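Local coordinates for protein aspartokinase (Synechocystis, PDB 3L76) that probably catalyses the ATP-dependent phosphorylation of L-aspartate to 4-phospho-L-aspartate and binds lysine and threonine at its ACT domains, at residues L255-D267 and I360-A372. Residues are numbered along the deposited sequence; the frame is centred on the assembly and turned at random.
Sequences LEIAKAVDGVEYD and IAGAGMIGRPGIA. With LYS (lysine), chain F.
Ala260 and Val261 pack against Ile371, the first residue of helix 371-381. The two branches of Ile371 divide the work. Ile371 CD1 lies 3.5 Å from Ala260 CB, and Ile371 CG2 meets Val261 CG2 at 4.0 Å, the two side chains running alongside each other in opposite senses. The Val261 side chain also crosses that of Ile360 at about a right angle, with CG2 against Ile360 CD1. With chi1 at 162°, Val261 turns CG1 away from its own backbone N, where it sits 3.6 Å from Ala361 O. An alanine in place of Ile371 would probably open a gap beside Ala260 and Val261 and weaken their hold on the start of the helix. Arg368 is extended along its length. Ala260 CB sits over the centre of one face of its guanidinium, and in the plane NH1 gives a weak hydrogen bond to Ala258 O.

The backbones join by a classic beta bulge. Asp262 N (2.8 Å, weak and bent) and Gly263 N (3.0 Å) both donate to Ala361 O. Ala361 N returns a bond to Gly263 O at 2.9 Å. This starts the antiparallel pairing of strands 263-267 and 348-361 in the ACT-domain region. Beyond the bulge, Gly362 and Gly364 come close to the chain at 259-262. A water bridges Lys259 O and Gly364 N.

The 360-372 segment then lines a lysine pocket. Ala372 N donates to the ligand OXT at 3.2 Å, nearly straight at 164°, and Ile371 N adds a weak bond. Met365 SD lies against the ligand's aliphatic chain. Further out, Asp262 forms a salt bridge with Arg222 of helix 215-224, in the kinase region, and Glu265 forms one with Lys395.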
ATOM      1  N   LEU A 255      13.653  20.592  -7.941  1.00 54.97           N
ATOM      2  CA  LEU A 255      12.848  20.379  -9.134  1.00 60.32           C
ATOM      3  C   LEU A 255      11.374  20.607  -8.903  1.00 68.80           C
ATOM      4  O   LEU A 255      10.733  19.827  -8.204  1.00 52.56           O
ATOM      5  CB  LEU A 255      12.957  18.939  -9.588  1.00 53.14           C
ATOM      6  CG  LEU A 255      13.695  18.553 -10.855  1.00 70.70           C
ATOM      7  CD1 LEU A 255      13.409  17.107 -11.256  1.00 54.24           C
ATOM      8  CD2 LEU A 255      13.619  19.550 -12.007  1.00 69.97           C
ATOM      9  N   GLU A 256      10.830  21.648  -9.521  1.00 66.96           N
ATOM     10  CA  GLU A 256       9.394  21.843  -9.548  1.00 62.23           C
ATOM     11  C   GLU A 256       8.814  20.869 -10.574  1.00 68.95           C
ATOM     12  O   GLU A 256       9.220  20.876 -11.734  1.00 87.22           O
ATOM     13  CB  GLU A 256       9.084  23.282  -9.937  1.00 74.19           C
ATOM     14  CG  GLU A 256       8.020  23.948  -9.083  1.00100.78           C
ATOM     15  CD  GLU A 256       6.609  23.533  -9.463  1.00115.21           C
ATOM     16  OE1 GLU A 256       5.811  24.421  -9.833  1.00125.66           O
ATOM     17  OE2 GLU A 256       6.298  22.324  -9.397  1.00110.99           O
ATOM     18  N   ILE A 257       7.874  20.027 -10.148  1.00 66.69           N
ATOM     19  CA  ILE A 257       7.390  18.931 -10.992  1.00 70.36           C
ATOM     20  C   ILE A 257       5.979  19.136 -11.533  1.00 54.18           C
ATOM     21  O   ILE A 257       5.453  18.275 -12.231  1.00 52.23           O
ATOM     22  CB  ILE A 257       7.422  17.587 -10.242  1.00 80.47           C
ATOM     23  CG1 ILE A 257       6.117  17.355  -9.483  1.00 93.29           C
ATOM     24  CG2 ILE A 257       8.523  17.587  -9.264  1.00 85.44           C
ATOM     25  CD1 ILE A 257       6.092  16.055  -8.722  1.00 94.00           C
ATOM     26  N   ALA A 258       5.371  20.270 -11.206  1.00 56.40           N
ATOM     27  CA  ALA A 258       4.026  20.574 -11.665  1.00 69.38           C
ATOM     28  C   ALA A 258       3.918  21.965 -12.303  1.00 72.60           C
ATOM     29  O   ALA A 258       2.835  22.537 -12.363  1.00 65.60           O
ATOM     30  CB  ALA A 258       3.048  20.451 -10.511  1.00 56.02           C
ATOM     31  N   LYS A 259       5.038  22.514 -12.765  1.00 59.79           N
ATOM     32  CA  LYS A 259       5.034  23.848 -13.370  1.00 40.83           C
ATOM     33  C   LYS A 259       4.308  23.807 -14.710  1.00 38.87           C
ATOM     34  O   LYS A 259       4.612  22.971 -15.556  1.00 24.39           O
ATOM     35  CB  LYS A 259       6.468  24.341 -13.587  1.00 66.71           C
ATOM     36  CG  LYS A 259       6.957  25.374 -12.578  1.00 84.38           C
ATOM     37  CD  LYS A 259       8.288  25.980 -13.024  1.00 86.11           C
ATOM     38  CE  LYS A 259       9.143  24.946 -13.753  1.00 89.28           C
ATOM     39  NZ  LYS A 259      10.478  25.491 -14.142  1.00100.81           N
ATOM     40  N   ALA A 260       3.346  24.703 -14.911  1.00 32.84           N
ATOM     41  CA  ALA A 260       2.671  24.779 -16.204  1.00 38.86           C
ATOM     42  C   ALA A 260       3.648  25.293 -17.246  1.00 35.50           C
ATOM     43  O   ALA A 260       3.676  24.822 -18.369  1.00 39.11           O
ATOM     44  CB  ALA A 260       1.469  25.685 -16.130  1.00 45.31           C
ATOM     45  N   VAL A 261       4.482  26.238 -16.837  1.00 38.25           N
ATOM     46  CA  VAL A 261       5.362  26.926 -17.749  1.00 29.60           C
ATOM     47  C   VAL A 261       6.820  26.748 -17.359  1.00 20.60           C
ATOM     48  O   VAL A 261       7.213  27.075 -16.255  1.00 32.90           O
ATOM     49  CB  VAL A 261       5.016  28.427 -17.779  1.00 43.54           C
ATOM     50  CG1 VAL A 261       6.173  29.255 -18.370  1.00 27.65           C
ATOM     51  CG2 VAL A 261       3.700  28.639 -18.520  1.00 41.50           C
ATOM     52  N   ASP A 262       7.607  26.228 -18.290  1.00 32.85           N
ATOM     53  CA  ASP A 262       9.037  26.068 -18.114  1.00 14.29           C
ATOM     54  C   ASP A 262       9.851  27.329 -18.381  1.00 44.63           C
ATOM     55  O   ASP A 262      10.883  27.536 -17.751  1.00 35.72           O
ATOM     56  CB  ASP A 262       9.550  24.989 -19.040  1.00 34.53           C
ATOM     57  CG  ASP A 262      10.963  24.574 -18.703  1.00 44.12           C
ATOM     58  OD1 ASP A 262      11.260  24.319 -17.511  1.00 62.59           O
ATOM     59  OD2 ASP A 262      11.771  24.490 -19.632  1.00 49.09           O
ATOM     60  N   GLY A 263       9.408  28.159 -19.326  1.00 43.85           N
ATOM     61  CA  GLY A 263      10.202  29.308 -19.711  1.00 28.00           C
ATOM     62  C   GLY A 263       9.483  30.432 -20.416  1.00 44.03           C
ATOM     63  O   GLY A 263       8.399  30.252 -20.945  1.00 29.61           O
ATOM     64  N   VAL A 264      10.101  31.608 -20.400  1.00 43.77           N
ATOM     65  CA  VAL A 264       9.610  32.776 -21.124  1.00 25.97           C
ATOM     66  C   VAL A 264      10.595  33.081 -22.243  1.00 38.36           C
ATOM     67  O   VAL A 264      11.812  32.970 -22.047  1.00 43.45           O
ATOM     68  CB  VAL A 264       9.516  34.061 -20.230  1.00 28.76           C
ATOM     69  CG1 VAL A 264       9.221  35.257 -21.089  1.00 45.66           C
ATOM     70  CG2 VAL A 264       8.437  33.945 -19.197  1.00 35.38           C
ATOM     71  N   GLU A 265      10.079  33.485 -23.405  1.00 30.21           N
ATOM     72  CA  GLU A 265      10.937  33.796 -24.550  1.00 27.54           C
ATOM     73  C   GLU A 265      10.661  35.164 -25.163  1.00 36.19           C
ATOM     74  O   GLU A 265       9.525  35.628 -25.154  1.00 32.77           O
ATOM     75  CB  GLU A 265      10.819  32.703 -25.594  1.00  8.40           C
ATOM     76  CG  GLU A 265      11.368  31.391 -25.106  1.00 33.20           C
ATOM     77  CD  GLU A 265      11.002  30.225 -25.987  1.00 27.45           C
ATOM     78  OE1 GLU A 265      10.306  30.435 -26.986  1.00 37.66           O
ATOM     79  OE2 GLU A 265      11.400  29.085 -25.675  1.00 47.82           O
ATOM     80  N   TYR A 266      11.707  35.810 -25.683  1.00 29.58           N
ATOM     81  CA  TYR A 266      11.589  37.145 -26.260  1.00 29.66           C
ATOM     82  C   TYR A 266      12.517  37.291 -27.447  1.00 36.41           C
ATOM     83  O   TYR A 266      13.692  36.998 -27.330  1.00 46.44           O
ATOM     84  CB  TYR A 266      11.896  38.225 -25.220  1.00 29.66           C
ATOM     85  CG  TYR A 266      12.189  39.611 -25.786  1.00 40.37           C
ATOM     86  CD1 TYR A 266      11.282  40.274 -26.609  1.00 40.56           C
ATOM     87  CD2 TYR A 266      13.362  40.261 -25.466  1.00 45.17           C
ATOM     88  CE1 TYR A 266      11.553  41.554 -27.102  1.00 33.57           C
ATOM     89  CE2 TYR A 266      13.638  41.518 -25.950  1.00 35.81           C
ATOM     90  CZ  TYR A 266      12.738  42.159 -26.763  1.00 46.74           C
ATOM     91  OH  TYR A 266      13.038  43.412 -27.241  1.00 56.42           O
ATOM     92  N   ASP A 267      11.981  37.754 -28.578  1.00 32.93           N
ATOM     93  CA  ASP A 267      12.754  37.923 -29.814  1.00 22.56           C
ATOM     94  C   ASP A 267      12.412  39.246 -30.481  1.00 33.03           C
ATOM     95  O   ASP A 267      11.312  39.436 -31.013  1.00 40.01           O
ATOM     96  CB  ASP A 267      12.487  36.766 -30.775  1.00 33.22           C
ATOM     97  CG  ASP A 267      13.269  36.873 -32.064  1.00 36.67           C
ATOM     98  OD1 ASP A 267      14.004  37.867 -32.268  1.00 35.91           O
ATOM     99  OD2 ASP A 267      13.135  35.945 -32.880  1.00 38.02           O
ATOM    100  N   ILE A 360       5.344  32.000 -23.898  1.00 30.16           N
ATOM    101  CA  ILE A 360       5.529  31.121 -22.754  1.00 26.64           C
ATOM    102  C   ILE A 360       5.637  29.724 -23.321  1.00 31.51           C
ATOM    103  O   ILE A 360       4.965  29.376 -24.292  1.00 24.39           O
ATOM    104  CB  ILE A 360       4.387  31.229 -21.747  1.00 35.38           C
ATOM    105  CG1 ILE A 360       3.054  30.815 -22.401  1.00 28.39           C
ATOM    106  CG2 ILE A 360       4.336  32.644 -21.179  1.00 22.40           C
ATOM    107  CD1 ILE A 360       1.872  30.856 -21.441  1.00 34.60           C
ATOM    108  N   ALA A 361       6.515  28.925 -22.736  1.00 34.06           N
ATOM    109  CA  ALA A 361       6.769  27.594 -23.256  1.00 36.21           C
ATOM    110  C   ALA A 361       6.747  26.611 -22.101  1.00 31.05           C
ATOM    111  O   ALA A 361       7.176  26.940 -20.999  1.00 38.91           O
ATOM    112  CB  ALA A 361       8.103  27.579 -23.962  1.00 24.07           C
ATOM    113  N   GLY A 362       6.240  25.411 -22.342  1.00 32.17           N
ATOM    114  CA  GLY A 362       6.132  24.434 -21.276  1.00 28.40           C
ATOM    115  C   GLY A 362       5.293  23.215 -21.569  1.00 38.70           C
ATOM    116  O   GLY A 362       4.147  23.324 -22.033  1.00 31.36           O
ATOM    117  N   ALA A 363       5.877  22.050 -21.289  1.00 27.38           N
ATOM    118  CA  ALA A 363       5.182  20.779 -21.434  1.00 36.80           C
ATOM    119  C   ALA A 363       3.907  20.710 -20.581  1.00 24.25           C
ATOM    120  O   ALA A 363       2.911  20.107 -20.972  1.00 36.97           O
ATOM    121  CB  ALA A 363       6.112  19.652 -21.097  1.00 33.41           C
ATOM    122  N   GLY A 364       3.946  21.370 -19.432  1.00 22.35           N
ATOM    123  CA  GLY A 364       2.860  21.330 -18.474  1.00 40.53           C
ATOM    124  C   GLY A 364       1.579  22.003 -18.910  1.00 52.87           C
ATOM    125  O   GLY A 364       0.612  22.039 -18.149  1.00 42.16           O
ATOM    126  N   MET A 365       1.562  22.538 -20.128  1.00 42.52           N
ATOM    127  CA  MET A 365       0.389  23.266 -20.607  1.00 35.13           C
ATOM    128  C   MET A 365      -0.454  22.348 -21.478  1.00 40.00           C
ATOM    129  O   MET A 365      -1.634  22.596 -21.691  1.00 34.77           O
ATOM    130  CB  MET A 365       0.779  24.543 -21.369  1.00 34.95           C
ATOM    131  CG  MET A 365       1.267  24.300 -22.811  1.00 38.37           C
ATOM    132  SD  MET A 365       1.476  25.774 -23.849  1.00 40.17           S
ATOM    133  CE  MET A 365       2.666  26.738 -22.904  1.00 26.00           C
ATOM    134  N   ILE A 366       0.159  21.278 -21.974  1.00 28.55           N
ATOM    135  CA  ILE A 366      -0.567  20.264 -22.736  1.00 40.90           C
ATOM    136  C   ILE A 366      -1.789  19.728 -21.972  1.00 39.43           C
ATOM    137  O   ILE A 366      -1.650  19.126 -20.918  1.00 44.58           O
ATOM    138  CB  ILE A 366       0.351  19.084 -23.106  1.00 31.81           C
ATOM    139  CG1 ILE A 366       1.610  19.590 -23.813  1.00 34.07           C
ATOM    140  CG2 ILE A 366      -0.399  18.060 -23.946  1.00 20.36           C
ATOM    141  CD1 ILE A 366       2.425  18.511 -24.475  1.00 40.73           C
ATOM    142  N   GLY A 367      -2.982  19.965 -22.501  1.00 37.85           N
ATOM    143  CA  GLY A 367      -4.193  19.433 -21.907  1.00 25.61           C
ATOM    144  C   GLY A 367      -4.664  20.174 -20.676  1.00 35.39           C
ATOM    145  O   GLY A 367      -5.702  19.864 -20.109  1.00 40.44           O
ATOM    146  N   ARG A 368      -3.906  21.170 -20.255  1.00 30.23           N
ATOM    147  CA  ARG A 368      -4.229  21.882 -19.028  1.00 42.68           C
ATOM    148  C   ARG A 368      -4.862  23.253 -19.292  1.00 48.35           C
ATOM    149  O   ARG A 368      -4.380  24.013 -20.119  1.00 53.86           O
ATOM    150  CB  ARG A 368      -2.967  22.014 -18.170  1.00 37.18           C
ATOM    151  CG  ARG A 368      -3.145  22.818 -16.919  1.00 36.01           C
ATOM    152  CD  ARG A 368      -1.976  22.606 -16.005  1.00 65.25           C
ATOM    153  NE  ARG A 368      -2.011  23.522 -14.877  1.00 76.69           N
ATOM    154  CZ  ARG A 368      -1.074  23.577 -13.940  1.00 72.66           C
ATOM    155  NH1 ARG A 368      -0.022  22.767 -14.003  1.00 57.83           N
ATOM    156  NH2 ARG A 368      -1.190  24.451 -12.952  1.00 60.11           N
ATOM    157  N   PRO A 369      -5.952  23.566 -18.589  1.00 52.54           N
ATOM    158  CA  PRO A 369      -6.690  24.812 -18.803  1.00 39.24           C
ATOM    159  C   PRO A 369      -6.056  26.002 -18.109  1.00 44.15           C
ATOM    160  O   PRO A 369      -5.285  25.821 -17.171  1.00 51.11           O
ATOM    161  CB  PRO A 369      -8.051  24.527 -18.145  1.00 41.37           C
ATOM    162  CG  PRO A 369      -8.083  23.060 -17.915  1.00 51.53           C
ATOM    163  CD  PRO A 369      -6.673  22.668 -17.681  1.00 46.74           C
ATOM    164  N   GLY A 370      -6.393  27.203 -18.574  1.00 42.71           N
ATOM    165  CA  GLY A 370      -6.049  28.445 -17.898  1.00 25.93           C
ATOM    166  C   GLY A 370      -4.652  28.989 -18.129  1.00 33.20           C
ATOM    167  O   GLY A 370      -4.304  30.065 -17.638  1.00 31.72           O
ATOM    168  N   ILE A 371      -3.839  28.255 -18.875  1.00 16.97           N
ATOM    169  CA  ILE A 371      -2.465  28.690 -19.089  1.00 35.09           C
ATOM    170  C   ILE A 371      -2.382  29.874 -20.066  1.00 32.56           C
ATOM    171  O   ILE A 371      -1.810  30.921 -19.758  1.00 21.77           O
ATOM    172  CB  ILE A 371      -1.578  27.536 -19.576  1.00 39.21           C
ATOM    173  CG1 ILE A 371      -1.763  26.301 -18.672  1.00 32.32           C
ATOM    174  CG2 ILE A 371      -0.124  28.012 -19.681  1.00 23.71           C
ATOM    175  CD1 ILE A 371      -1.686  26.606 -17.185  1.00 29.49           C
ATOM    176  N   ALA A 372      -2.970  29.704 -21.242  1.00 26.27           N
ATOM    177  CA  ALA A 372      -3.042  30.777 -22.217  1.00 23.21           C
ATOM    178  C   ALA A 372      -3.729  31.989 -21.597  1.00 39.58           C
ATOM    179  O   ALA A 372      -3.286  33.140 -21.749  1.00 32.91           O
ATOM    180  CB  ALA A 372      -3.774  30.299 -23.466  1.00 16.39           C
TER
HETATM  181  N   LYS F 604      -4.287  23.815 -23.192  1.00 21.46           N
HETATM  182  CA  LYS F 604      -3.858  25.168 -22.814  1.00 21.10           C
HETATM  183  C   LYS F 604      -4.977  26.025 -22.237  1.00 42.55           C
HETATM  184  O   LYS F 604      -6.172  25.708 -22.445  1.00 25.67           O
HETATM  185  CB  LYS F 604      -3.200  25.881 -24.008  1.00 26.87           C
HETATM  186  CG  LYS F 604      -1.900  25.230 -24.472  1.00 27.23           C
HETATM  187  CD  LYS F 604      -1.490  25.659 -25.872  1.00 31.58           C
HETATM  188  CE  LYS F 604      -2.180  24.818 -26.928  1.00 48.78           C
HETATM  189  NZ  LYS F 604      -1.214  24.057 -27.776  1.00 28.67           N
HETATM  190  OXT LYS F 604      -4.676  27.038 -21.555  1.00 21.86           O
HETATM  191  O   HOH W   1       5.960  22.581 -18.148  1.00 34.50           O